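Local structure of transcriptional regulator, MarR family (Listeria monocytogenes str. 4b, 2QWW) at residues A27-Q32 with A118-A123; M46-Y51 with D109-S114; I56-L61 with D95-T100; G83-L88 with L101-K106. The protein probably acts as a dimeric transcriptional repressor of the MarR family, binding operator DNA through a winged helix-turn-helix domain in each subunit. All blocks are in the same frame, centred on the assembly; numbering follows the deposited sequence.

Contact 1 of 4, residues A27-Q32 with A118-A123; sequences AGYADQ and AFMYKA
The backbone oxygen of Phe119 accepts a weak helical hydrogen bond from Ala123 N, and the Tyr29 ring leans on the same oxygen, with Tyr29 CD1 3.4 Å from Phe119 O. The ring is set obliquely against helix 118-128, and different atoms of it meet different residues. Tyr29 CD2 lies 3.8 Å from the selenium of selenomethionine Met120, whose side chain crosses that of Tyr29 at about a right angle. At the far end Tyr29 CZ is 3.4 Å from Ala123 CB. CG of Tyr29 stands anti to its carbonyl carbon, beside the backbone N (chi1 -74°). One helical turn further on, Gln32 CB sits over a face of the Phe119 ring in a CH-pi contact, 4.3 Å from the centroid, while Gln32 OE1 comes to 3.2 Å from Phe119 CD1 with the amide and ring planes 55° apart. Asn117 ties the two helices by polar means, giving ND2 to Tyr29 O and accepting from Phe119 N at OD1. Met120 also packs on Leu16 of the second subunit. The arrangement is an inclined helix-helix packing with a Met-aromatic contact, beside the helical dimer interface of a MarR-type protein.

Contact 2 of 4, residues M46-Y51 with D109-S114; sequences MINVIY and DLSKRS
Ser111 is the first residue of segment 109-114 to meet segment 46-51, and it touches three side chains there. Its CB packs against Ile47 CG2 at 3.7 Å. Its OG, anti to the backbone N (chi1 -175°), reaches across and donates a hydrogen bond to Asn48 OD1 at 2.7 Å. The hydroxyl approaches in the plane of the amide, with a C=O...donor angle of 158°, and since Ser111 is buried this bond satisfies a polar group inside the interface. Tyr51 borders the same hydroxyl, its CD2 3.9 Å from Ser111 OG. Next comes Lys112, which is extended beyond CG and crosses the Tyr51 side chain at about a right angle; Lys112 CE lies 3.4 Å from Tyr51 OH. One turn beyond Ser111, Ser114 faces the amide end of Asn48, with Ser114 OG 3.8 Å from Asn48 ND2, a distance of contact and not of bonding. The Leu37 side chain touches Ser114 as well, and Leu103 packs on both Ile47 and Tyr51. The short-segment axes are 9.5 Å apart at their closest and inclined at 111°, and the backbones come nearest at Asn48 and Ser111, whose CA atoms are 5.9 Å apart. This is the packing of the first helix of a winged helix-turn-helix domain against the helix that follows its wing.

Contact 3 of 4, residues I56-L61 with D95-T100; sequences ISVADL and DSMDLT
Val58 opens helix 58-65 and turns its side chain into the loop at 95-100. Its CB lies 3.3 Å from the carbonyl oxygen of Ser96. From there the two branches part: CG1, anti to the backbone N (chi1 174°), presses on the methyl of selenomethionine Met97, with Val58 CG1 3.4 Å from Met97 CE, a tight fit for two carbons. Val58 CG2 lies 3.4 Å from Leu99 O, with Ser96 O almost as near, and also touches Leu99 CB at 3.7 Å. Bends at chi2 and chi3 fold the Met97 chain, which crosses the valine at about a right angle and also keeps its CB by Ala59 CB. The backbone supplies the polar part. Val58 N donates to Leu99 O at 2.7 Å, nearly along the C=O axis, and Ala59 N donates to Met97 O at 2.7 Å, on a lone pair in the carbonyl plane. Just before them Ser57 holds the N-cap position, its OG accepting from Asp60 N at 3.0 Å. Ser57 and Thr100 form an antiparallel non-hydrogen-bonded pair, beside which Thr100 CA approaches Ile56 O at 3.2 Å. The first three amides of the helix are thus all satisfied, two by loop carbonyls and one by a serine hydroxyl. Main-chain carbonyls meeting the partial positive charge expected at a helix start should make this attachment electrostatically favourable.

Contact 4 of 4, residues G83-L88 with L101-K106; sequences GLVVKL and LKLSKK
Segments 83-88 and 101-106 make up the base of the beta-hairpin wing, its two strands antiparallel. At its centre Val86 and Lys102 form a hydrogen-bonded pair: Val86 N donates to Lys102 O at 2.8 Å, and Lys102 N returns a bond to Val86 O at 3.2 Å. Their side chains share one face of the sheet and press hard together. Lys102 CG occupies the crowded position between the backbone N and carbonyl carbon (chi1 74°), which brings it to only 3.3 Å from Val86 CG2. Further out, Lys102 CE lies 3.8 Å from Val86 CG2; Leu88 CD2 meets Lys102 CG at 3.8 Å, crossing the chain at about a right angle. Val85 and Leu103, a non-hydrogen-bonded pair, have diverging side chains that nevertheless touch through Val85 CG1 and Leu103 CD2, 3.9 Å apart. Further along, Ser104 N donates to Leu84 O at 3.0 Å, coming from above the carbonyl plane by 56°. Ser104 OG donates to Gly83 O in a bond modelled as very short, so its exact length is doubtful, and also caps Gly107 N at the start of helix 105-115. Gly83, with positive phi, ends helix 69-81 in a Schellman motif, and Leu84 CD2 rests on Lys106 CG at 3.7 Å. Val85 packs on Leu79 and Ile80 of helix 69-81, and Leu103 on Ile50 of helix 41-52. A hairpin springing from the end of the putative recognition helix and running into a capped helix is the wing of the winged helix-turn-helix fold.

In the fold
Contacts 2, 3 and 4 belong to the winged helix-turn-helix domain, the probable DNA-binding part, whereas contact 1 lies toward the dimer interface, its centre about 31 Å from that of contact 3 and on the opposite side of the chain's centre. Contacts 1 and 2 adjoin in sequence, their centres about 16 Å apart, as helix 105-115 passes into helix 118-128. Contacts 3 and 4 share the small sheet, where Thr100 O and Leu88 N, 3.0 Å apart, probably form a hydrogen bond. Contact 2 packs against both: Val49 CG1 reaches Leu61 CD1 at 3.5 Å, and Ile50 CG2 reaches Leu103 CD2 at 3.6 Å. Helix 105-115, used by contacts 2 and 4, connects the wing to the dimer-forming part.

Contact 1 of 4, residues A27-Q32 with A118-A123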
loop_
_atom_site.group_PDB
_atom_site.type_symbol
_atom_site.label_atom_id
_atom_site.label_comp_id
_atom_site.label_asym_id
_atom_site.label_seq_id
_atom_site.Cartn_x
_atom_site.Cartn_y
_atom_site.Cartn_z
ATOM N N ALA A 27 -2.642 -6.693 3.894
ATOM C CA ALA A 27 -1.186 -6.602 3.865
ATOM C C ALA A 27 -0.523 -7.773 4.610
ATOM O O ALA A 27 0.481 -8.317 4.153
ATOM C CB ALA A 27 -0.730 -5.264 4.435
ATOM N N GLY A 28 -1.092 -8.159 5.744
ATOM C CA GLY A 28 -0.576 -9.284 6.529
ATOM C C GLY A 28 -0.633 -10.589 5.757
ATOM O O GLY A 28 0.294 -11.394 5.845
ATOM N N TYR A 29 -1.721 -10.805 5.016
ATOM C CA TYR A 29 -1.864 -11.993 4.172
ATOM C C TYR A 29 -0.936 -11.943 2.974
ATOM O O TYR A 29 -0.570 -12.987 2.443
ATOM C CB TYR A 29 -3.299 -12.182 3.661
ATOM C CG TYR A 29 -4.263 -12.673 4.703
ATOM C CD1 TYR A 29 -4.164 -13.971 5.197
ATOM C CD2 TYR A 29 -5.280 -11.859 5.191
ATOM C CE1 TYR A 29 -5.029 -14.435 6.154
ATOM C CE2 TYR A 29 -6.162 -12.325 6.156
ATOM C CZ TYR A 29 -6.032 -13.618 6.625
ATOM O OH TYR A 29 -6.885 -14.116 7.586
ATOM N N ALA A 30 -0.640 -10.731 2.504
ATOM C CA ALA A 30 0.313 -10.509 1.411
ATOM C C ALA A 30 1.717 -10.916 1.886
ATOM O O ALA A 30 2.484 -11.484 1.125
ATOM C CB ALA A 30 0.289 -9.039 0.977
ATOM N N ASP A 31 2.033 -10.639 3.152
ATOM C CA ASP A 31 3.302 -11.054 3.766
ATOM C C ASP A 31 3.400 -12.563 3.893
ATOM O O ASP A 31 4.466 -13.119 3.667
ATOM C CB ASP A 31 3.479 -10.481 5.175
ATOM C CG ASP A 31 3.635 -8.979 5.194
ATOM O OD1 ASP A 31 3.931 -8.379 4.140
ATOM O OD2 ASP A 31 3.462 -8.399 6.286
ATOM N N GLN A 32 2.315 -13.218 4.311
ATOM C CA GLN A 32 2.302 -14.678 4.397
ATOM C C GLN A 32 2.517 -15.281 3.032
ATOM O O GLN A 32 3.156 -16.307 2.900
ATOM C CB GLN A 32 0.953 -15.239 4.833
ATOM C CG GLN A 32 0.491 -14.975 6.223
ATOM C CD GLN A 32 -0.752 -15.808 6.549
ATOM O OE1 GLN A 32 -0.775 -17.028 6.336
ATOM N NE2 GLN A 32 -1.777 -15.155 7.087
ATOM N N ALA A 118 -3.359 -16.839 -2.438
ATOM C CA ALA A 118 -4.124 -17.982 -1.905
ATOM C C ALA A 118 -4.506 -17.875 -0.440
ATOM O O ALA A 118 -5.525 -18.430 -0.036
ATOM C CB ALA A 118 -3.389 -19.286 -2.156
ATOM N N PHE A 119 -3.709 -17.165 0.351
ATOM C CA PHE A 119 -4.024 -16.944 1.760
ATOM C C PHE A 119 -5.139 -15.900 1.967
ATOM O O PHE A 119 -5.839 -15.922 2.996
ATOM C CB PHE A 119 -2.774 -16.499 2.533
ATOM C CG PHE A 119 -1.673 -17.520 2.543
ATOM C CD1 PHE A 119 -1.587 -18.453 3.559
ATOM C CD2 PHE A 119 -0.730 -17.556 1.528
ATOM C CE1 PHE A 119 -0.569 -19.401 3.568
ATOM C CE2 PHE A 119 0.283 -18.503 1.527
ATOM C CZ PHE A 119 0.364 -19.422 2.544
HETATM N N MSE A 120 -5.269 -14.967 1.024
HETATM C CA MSE A 120 -6.304 -13.932 1.086
HETATM C C MSE A 120 -7.614 -14.558 0.659
HETATM O O MSE A 120 -8.664 -14.262 1.216
HETATM C CB MSE A 120 -5.968 -12.779 0.127
HETATM C CG MSE A 120 -6.906 -11.600 0.202
HETATM SE SE MSE A 120 -6.751 -10.773 1.914
HETATM C CE MSE A 120 -8.345 -10.004 2.119
ATOM N N TYR A 121 -7.544 -15.393 -0.365
ATOM C CA TYR A 121 -8.707 -16.105 -0.850
ATOM C C TYR A 121 -9.316 -17.009 0.211
ATOM O O TYR A 121 -10.526 -16.920 0.442
ATOM C CB TYR A 121 -8.384 -16.906 -2.101
ATOM C CG TYR A 121 -8.447 -16.088 -3.361
ATOM C CD1 TYR A 121 -7.428 -15.216 -3.701
ATOM C CD2 TYR A 121 -9.525 -16.200 -4.231
ATOM C CE1 TYR A 121 -7.478 -14.467 -4.857
ATOM C CE2 TYR A 121 -9.579 -15.458 -5.401
ATOM C CZ TYR A 121 -8.551 -14.597 -5.705
ATOM O OH TYR A 121 -8.586 -13.841 -6.846
ATOM N N LYS A 122 -8.508 -17.858 0.854
ATOM C CA LYS A 122 -9.022 -18.732 1.913
ATOM C C LYS A 122 -9.684 -17.900 3.004
ATOM O O LYS A 122 -10.763 -18.233 3.466
ATOM C CB LYS A 122 -7.928 -19.617 2.512
ATOM N N ALA A 123 -9.026 -16.816 3.403
ATOM C CA ALA A 123 -9.574 -15.887 4.390
ATOM C C ALA A 123 -10.935 -15.299 3.992
ATOM O O ALA A 123 -11.818 -15.158 4.835
ATOM C CB ALA A 123 -8.599 -14.782 4.643
#

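Contact 2 of 4, residues M46-Y51 with D109-S114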
loop_
_atom_site.group_PDB
_atom_site.type_symbol
_atom_site.label_atom_id
_atom_site.label_comp_id
_atom_site.label_asym_id
_atom_site.label_seq_id
_atom_site.Cartn_x
_atom_site.Cartn_y
_atom_site.Cartn_z
HETATM N N MSE A 46 9.132 -5.725 -7.444
HETATM C CA MSE A 46 10.027 -5.666 -8.612
HETATM C C MSE A 46 9.579 -6.635 -9.690
HETATM O O MSE A 46 9.480 -6.266 -10.861
HETATM C CB MSE A 46 11.454 -5.984 -8.169
HETATM C CG MSE A 46 12.533 -6.011 -9.276
HETATM SE SE MSE A 46 14.422 -5.970 -8.608
HETATM C CE MSE A 46 14.383 -4.312 -7.744
ATOM N N ILE A 47 9.311 -7.873 -9.283
ATOM C CA ILE A 47 8.863 -8.928 -10.194
ATOM C C ILE A 47 7.622 -8.477 -10.940
ATOM O O ILE A 47 7.531 -8.649 -12.143
ATOM C CB ILE A 47 8.523 -10.234 -9.444
ATOM C CG1 ILE A 47 9.776 -10.870 -8.844
ATOM C CG2 ILE A 47 7.860 -11.250 -10.377
ATOM C CD1 ILE A 47 10.655 -11.602 -9.813
ATOM N N ASN A 48 6.692 -7.871 -10.209
ATOM C CA ASN A 48 5.432 -7.403 -10.763
ATOM C C ASN A 48 5.576 -6.235 -11.750
ATOM O O ASN A 48 4.885 -6.203 -12.771
ATOM C CB ASN A 48 4.458 -7.089 -9.623
ATOM C CG ASN A 48 4.025 -8.358 -8.859
ATOM O OD1 ASN A 48 3.886 -9.434 -9.451
ATOM N ND2 ASN A 48 3.803 -8.226 -7.543
ATOM N N VAL A 49 6.478 -5.310 -11.458
ATOM C CA VAL A 49 6.788 -4.225 -12.376
ATOM C C VAL A 49 7.383 -4.807 -13.651
ATOM O O VAL A 49 6.983 -4.444 -14.744
ATOM C CB VAL A 49 7.798 -3.246 -11.783
ATOM C CG1 VAL A 49 8.322 -2.289 -12.843
ATOM C CG2 VAL A 49 7.189 -2.461 -10.594
ATOM N N ILE A 50 8.321 -5.735 -13.512
ATOM C CA ILE A 50 8.985 -6.325 -14.684
ATOM C C ILE A 50 8.002 -7.130 -15.541
ATOM O O ILE A 50 8.162 -7.246 -16.769
ATOM C CB ILE A 50 10.217 -7.187 -14.268
ATOM C CG1 ILE A 50 11.271 -6.328 -13.575
ATOM C CG2 ILE A 50 10.866 -7.831 -15.464
ATOM C CD1 ILE A 50 12.439 -7.125 -12.985
ATOM N N TYR A 51 6.993 -7.702 -14.902
ATOM C CA TYR A 51 5.997 -8.487 -15.608
ATOM C C TYR A 51 5.159 -7.604 -16.533
ATOM O O TYR A 51 4.878 -7.983 -17.664
ATOM C CB TYR A 51 5.077 -9.197 -14.611
ATOM C CG TYR A 51 4.086 -10.155 -15.244
ATOM C CD1 TYR A 51 4.515 -11.189 -16.074
ATOM C CD2 TYR A 51 2.726 -10.056 -14.977
ATOM C CE1 TYR A 51 3.615 -12.077 -16.642
ATOM C CE2 TYR A 51 1.817 -10.936 -15.539
ATOM C CZ TYR A 51 2.271 -11.952 -16.371
ATOM O OH TYR A 51 1.372 -12.835 -16.924
ATOM N N ASP A 109 5.416 -17.282 -13.222
ATOM C CA ASP A 109 4.665 -18.182 -12.341
ATOM C C ASP A 109 4.480 -17.625 -10.934
ATOM O O ASP A 109 3.360 -17.640 -10.425
ATOM C CB ASP A 109 5.354 -19.541 -12.257
ATOM C CG ASP A 109 5.407 -20.265 -13.601
ATOM O OD1 ASP A 109 4.711 -19.824 -14.544
ATOM O OD2 ASP A 109 6.150 -21.273 -13.717
ATOM N N LEU A 110 5.563 -17.138 -10.317
ATOM C CA LEU A 110 5.495 -16.549 -8.969
ATOM C C LEU A 110 4.805 -15.193 -8.949
ATOM O O LEU A 110 4.166 -14.841 -7.945
ATOM C CB LEU A 110 6.888 -16.404 -8.342
ATOM C CG LEU A 110 7.727 -17.676 -8.238
ATOM C CD1 LEU A 110 9.095 -17.349 -7.683
ATOM C CD2 LEU A 110 7.031 -18.705 -7.382
ATOM N N SER A 111 4.977 -14.403 -10.011
ATOM C CA SER A 111 4.264 -13.132 -10.119
ATOM C C SER A 111 2.767 -13.443 -10.014
ATOM O O SER A 111 2.064 -12.885 -9.179
ATOM C CB SER A 111 4.546 -12.454 -11.458
ATOM O OG SER A 111 3.943 -11.173 -11.489
ATOM N N LYS A 112 2.319 -14.397 -10.821
ATOM C CA LYS A 112 0.927 -14.850 -10.831
ATOM C C LYS A 112 0.430 -15.315 -9.447
ATOM O O LYS A 112 -0.670 -14.955 -9.015
ATOM C CB LYS A 112 0.748 -15.962 -11.873
ATOM C CG LYS A 112 0.839 -15.456 -13.319
ATOM C CD LYS A 112 1.044 -16.576 -14.309
ATOM C CE LYS A 112 1.167 -16.039 -15.729
ATOM N NZ LYS A 112 1.488 -17.127 -16.705
ATOM N N ARG A 113 1.248 -16.092 -8.747
ATOM C CA ARG A 113 0.881 -16.548 -7.411
ATOM C C ARG A 113 0.878 -15.387 -6.407
ATOM O O ARG A 113 0.188 -15.441 -5.379
ATOM C CB ARG A 113 1.802 -17.685 -6.960
ATOM C CG ARG A 113 1.643 -18.971 -7.783
ATOM C CD ARG A 113 2.600 -20.058 -7.316
ATOM N NE ARG A 113 2.437 -20.285 -5.882
ATOM C CZ ARG A 113 3.270 -20.982 -5.110
ATOM N NH1 ARG A 113 4.366 -21.547 -5.607
ATOM N NH2 ARG A 113 3.001 -21.097 -3.809
ATOM N N SER A 114 1.630 -14.328 -6.700
ATOM C CA SER A 114 1.644 -13.147 -5.832
ATOM C C SER A 114 0.368 -12.309 -5.981
ATOM O O SER A 114 -0.117 -11.717 -5.011
ATOM C CB SER A 114 2.846 -12.260 -6.152
ATOM O OG SER A 114 2.906 -11.170 -5.247
#

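Contact 3 of 4, residues I56-L61 with D95-T100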
loop_
_atom_site.group_PDB
_atom_site.type_symbol
_atom_site.label_atom_id
_atom_site.label_comp_id
_atom_site.label_asym_id
_atom_site.label_seq_id
_atom_site.Cartn_x
_atom_site.Cartn_y
_atom_site.Cartn_z
ATOM N N ILE A 56 11.954 -3.274 -19.357
ATOM C CA ILE A 56 12.150 -2.081 -18.528
ATOM C C ILE A 56 13.625 -1.982 -18.143
ATOM O O ILE A 56 14.307 -3.002 -18.057
ATOM C CB ILE A 56 11.254 -2.078 -17.256
ATOM C CG1 ILE A 56 11.329 -0.725 -16.543
ATOM C CG2 ILE A 56 11.615 -3.219 -16.287
ATOM C CD1 ILE A 56 10.419 -0.602 -15.370
ATOM N N SER A 57 14.116 -0.759 -17.936
ATOM C CA SER A 57 15.504 -0.551 -17.559
ATOM C C SER A 57 15.643 -0.520 -16.046
ATOM O O SER A 57 14.717 -0.117 -15.332
ATOM C CB SER A 57 16.040 0.750 -18.141
ATOM O OG SER A 57 15.507 1.882 -17.465
ATOM N N VAL A 58 16.812 -0.912 -15.563
ATOM C CA VAL A 58 17.077 -0.885 -14.129
ATOM C C VAL A 58 16.929 0.555 -13.632
ATOM O O VAL A 58 16.393 0.774 -12.561
ATOM C CB VAL A 58 18.461 -1.498 -13.772
ATOM C CG1 VAL A 58 18.766 -1.332 -12.301
ATOM C CG2 VAL A 58 18.511 -2.978 -14.123
ATOM N N ALA A 59 17.380 1.526 -14.430
ATOM C CA ALA A 59 17.246 2.952 -14.115
ATOM C C ALA A 59 15.804 3.347 -13.852
ATOM O O ALA A 59 15.526 4.084 -12.915
ATOM C CB ALA A 59 17.781 3.794 -15.257
ATOM N N ASP A 60 14.889 2.862 -14.686
ATOM C CA ASP A 60 13.464 3.176 -14.544
ATOM C C ASP A 60 12.767 2.293 -13.529
ATOM O O ASP A 60 11.749 2.680 -12.951
ATOM C CB ASP A 60 12.770 3.062 -15.892
ATOM C CG ASP A 60 13.276 4.094 -16.880
ATOM O OD1 ASP A 60 13.529 5.231 -16.447
ATOM O OD2 ASP A 60 13.425 3.775 -18.073
ATOM N N LEU A 61 13.323 1.112 -13.302
ATOM C CA LEU A 61 12.774 0.173 -12.335
ATOM C C LEU A 61 12.904 0.776 -10.938
ATOM O O LEU A 61 11.938 0.801 -10.177
ATOM C CB LEU A 61 13.486 -1.176 -12.480
ATOM C CG LEU A 61 13.067 -2.363 -11.608
ATOM C CD1 LEU A 61 11.570 -2.597 -11.628
ATOM C CD2 LEU A 61 13.808 -3.590 -12.088
ATOM N N ASP A 95 25.009 -4.731 -12.435
ATOM C CA ASP A 95 24.754 -3.552 -11.598
ATOM C C ASP A 95 24.459 -2.262 -12.372
ATOM O O ASP A 95 24.362 -1.185 -11.776
ATOM N N SER A 96 24.306 -2.375 -13.690
ATOM C CA SER A 96 24.063 -1.223 -14.561
ATOM C C SER A 96 22.649 -0.663 -14.516
ATOM O O SER A 96 21.676 -1.413 -14.459
ATOM C CB SER A 96 24.355 -1.603 -16.015
ATOM O OG SER A 96 23.916 -0.577 -16.891
HETATM N N MSE A 97 22.550 0.662 -14.571
HETATM C CA MSE A 97 21.259 1.339 -14.635
HETATM C C MSE A 97 20.655 1.204 -16.040
HETATM O O MSE A 97 19.438 1.300 -16.204
HETATM C CB MSE A 97 21.393 2.827 -14.266
HETATM C CG MSE A 97 21.654 3.153 -12.787
HETATM SE SE MSE A 97 20.336 2.406 -11.496
HETATM C CE MSE A 97 21.220 0.648 -11.147
ATOM N N ASP A 98 21.511 0.984 -17.041
ATOM C CA ASP A 98 21.089 0.827 -18.445
ATOM C C ASP A 98 20.673 -0.606 -18.786
ATOM O O ASP A 98 20.255 -0.889 -19.909
ATOM C CB ASP A 98 22.216 1.264 -19.396
ATOM C CG ASP A 98 22.564 2.741 -19.257
ATOM N N LEU A 99 20.807 -1.510 -17.826
ATOM C CA LEU A 99 20.429 -2.904 -18.004
ATOM C C LEU A 99 18.906 -3.040 -18.161
ATOM O O LEU A 99 18.149 -2.401 -17.433
ATOM C CB LEU A 99 20.913 -3.689 -16.787
ATOM C CG LEU A 99 20.632 -5.185 -16.711
ATOM C CD1 LEU A 99 21.347 -5.924 -17.829
ATOM C CD2 LEU A 99 21.071 -5.688 -15.352
ATOM N N THR A 100 18.464 -3.848 -19.126
ATOM C CA THR A 100 17.038 -4.078 -19.363
ATOM C C THR A 100 16.683 -5.523 -19.040
ATOM O O THR A 100 17.461 -6.431 -19.308
ATOM C CB THR A 100 16.639 -3.761 -20.796
ATOM O OG1 THR A 100 17.448 -4.534 -21.692
ATOM C CG2 THR A 100 16.835 -2.300 -21.086
#

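Contact 4 of 4, residues G83-L88 with L101-K106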
loop_
_atom_site.group_PDB
_atom_site.type_symbol
_atom_site.label_atom_id
_atom_site.label_comp_id
_atom_site.label_asym_id
_atom_site.label_seq_id
_atom_site.Cartn_x
_atom_site.Cartn_y
_atom_site.Cartn_z
ATOM N N GLY A 83 17.050 -17.132 -10.944
ATOM C CA GLY A 83 16.469 -17.496 -12.241
ATOM C C GLY A 83 15.130 -16.863 -12.564
ATOM O O GLY A 83 14.459 -17.285 -13.488
ATOM N N LEU A 84 14.750 -15.812 -11.850
ATOM C CA LEU A 84 13.453 -15.199 -12.054
ATOM C C LEU A 84 13.421 -14.093 -13.112
ATOM O O LEU A 84 12.356 -13.747 -13.608
ATOM C CB LEU A 84 12.936 -14.680 -10.723
ATOM C CG LEU A 84 12.927 -15.742 -9.615
ATOM C CD1 LEU A 84 12.409 -15.111 -8.385
ATOM C CD2 LEU A 84 12.094 -16.958 -10.008
ATOM N N VAL A 85 14.562 -13.505 -13.431
ATOM C CA VAL A 85 14.614 -12.466 -14.451
ATOM C C VAL A 85 15.753 -12.796 -15.357
ATOM O O VAL A 85 16.706 -13.444 -14.932
ATOM C CB VAL A 85 14.839 -11.041 -13.894
ATOM C CG1 VAL A 85 13.842 -10.716 -12.807
ATOM C CG2 VAL A 85 16.229 -10.860 -13.376
ATOM N N VAL A 86 15.669 -12.326 -16.592
ATOM C CA VAL A 86 16.737 -12.539 -17.552
ATOM C C VAL A 86 17.161 -11.200 -18.134
ATOM O O VAL A 86 16.318 -10.353 -18.418
ATOM C CB VAL A 86 16.303 -13.508 -18.655
ATOM C CG1 VAL A 86 15.735 -14.758 -18.028
ATOM C CG2 VAL A 86 15.270 -12.903 -19.553
ATOM N N LYS A 87 18.463 -11.010 -18.302
ATOM C CA LYS A 87 18.995 -9.772 -18.870
ATOM C C LYS A 87 18.736 -9.827 -20.375
ATOM O O LYS A 87 18.859 -10.894 -20.988
ATOM C CB LYS A 87 20.504 -9.662 -18.626
ATOM C CG LYS A 87 20.932 -9.770 -17.185
ATOM C CD LYS A 87 22.434 -9.992 -17.037
ATOM C CE LYS A 87 23.243 -8.730 -17.271
ATOM N NZ LYS A 87 24.717 -8.957 -17.093
ATOM N N LEU A 88 18.374 -8.694 -20.978
ATOM C CA LEU A 88 18.153 -8.668 -22.431
ATOM C C LEU A 88 19.431 -8.388 -23.245
ATOM O O LEU A 88 19.406 -8.397 -24.474
ATOM C CB LEU A 88 17.004 -7.726 -22.786
ATOM C CG LEU A 88 15.674 -8.211 -22.201
ATOM C CD1 LEU A 88 14.580 -7.231 -22.534
ATOM C CD2 LEU A 88 15.295 -9.596 -22.690
ATOM N N LEU A 101 15.467 -5.731 -18.549
ATOM C CA LEU A 101 15.064 -7.023 -18.017
ATOM C C LEU A 101 13.691 -7.519 -18.426
ATOM O O LEU A 101 12.772 -6.723 -18.620
ATOM C CB LEU A 101 15.000 -6.878 -16.482
ATOM C CG LEU A 101 16.208 -6.297 -15.734
ATOM C CD1 LEU A 101 15.846 -5.967 -14.311
ATOM C CD2 LEU A 101 17.389 -7.256 -15.782
ATOM N N LYS A 102 13.553 -8.846 -18.504
ATOM C CA LYS A 102 12.242 -9.492 -18.636
ATOM C C LYS A 102 12.222 -10.649 -17.635
ATOM O O LYS A 102 13.277 -11.110 -17.204
ATOM C CB LYS A 102 11.941 -9.979 -20.059
ATOM C CG LYS A 102 12.659 -11.217 -20.540
ATOM C CD LYS A 102 12.160 -11.575 -21.929
ATOM C CE LYS A 102 12.860 -12.788 -22.542
ATOM N NZ LYS A 102 12.318 -14.103 -22.080
ATOM N N LEU A 103 11.035 -11.101 -17.253
ATOM C CA LEU A 103 10.908 -12.238 -16.341
ATOM C C LEU A 103 11.075 -13.544 -17.060
ATOM O O LEU A 103 10.621 -13.692 -18.183
ATOM C CB LEU A 103 9.525 -12.312 -15.719
ATOM C CG LEU A 103 9.075 -11.179 -14.819
ATOM C CD1 LEU A 103 7.765 -11.585 -14.210
ATOM C CD2 LEU A 103 10.101 -10.901 -13.730
ATOM N N SER A 104 11.671 -14.512 -16.375
ATOM C CA SER A 104 11.797 -15.857 -16.909
ATOM C C SER A 104 10.411 -16.438 -16.693
ATOM O O SER A 104 9.526 -15.756 -16.144
ATOM C CB SER A 104 12.817 -16.656 -16.114
ATOM O OG SER A 104 12.383 -16.734 -14.764
ATOM N N LYS A 105 10.236 -17.689 -17.097
ATOM C CA LYS A 105 8.970 -18.400 -16.936
ATOM C C LYS A 105 8.626 -18.528 -15.446
ATOM O O LYS A 105 7.503 -18.196 -15.020
ATOM C CB LYS A 105 9.073 -19.778 -17.610
ATOM C CG LYS A 105 7.763 -20.565 -17.733
ATOM C CD LYS A 105 6.743 -19.858 -18.630
ATOM N N LYS A 106 9.609 -18.971 -14.660
ATOM C CA LYS A 106 9.442 -19.127 -13.225
ATOM C C LYS A 106 9.129 -17.796 -12.584
ATOM O O LYS A 106 8.372 -17.744 -11.624
ATOM C CB LYS A 106 10.695 -19.710 -12.579
ATOM C CG LYS A 106 10.496 -20.153 -11.122
ATOM C CD LYS A 106 9.271 -21.093 -10.981
ATOM C CE LYS A 106 9.289 -21.896 -9.690
ATOM N NZ LYS A 106 10.324 -22.983 -9.707
#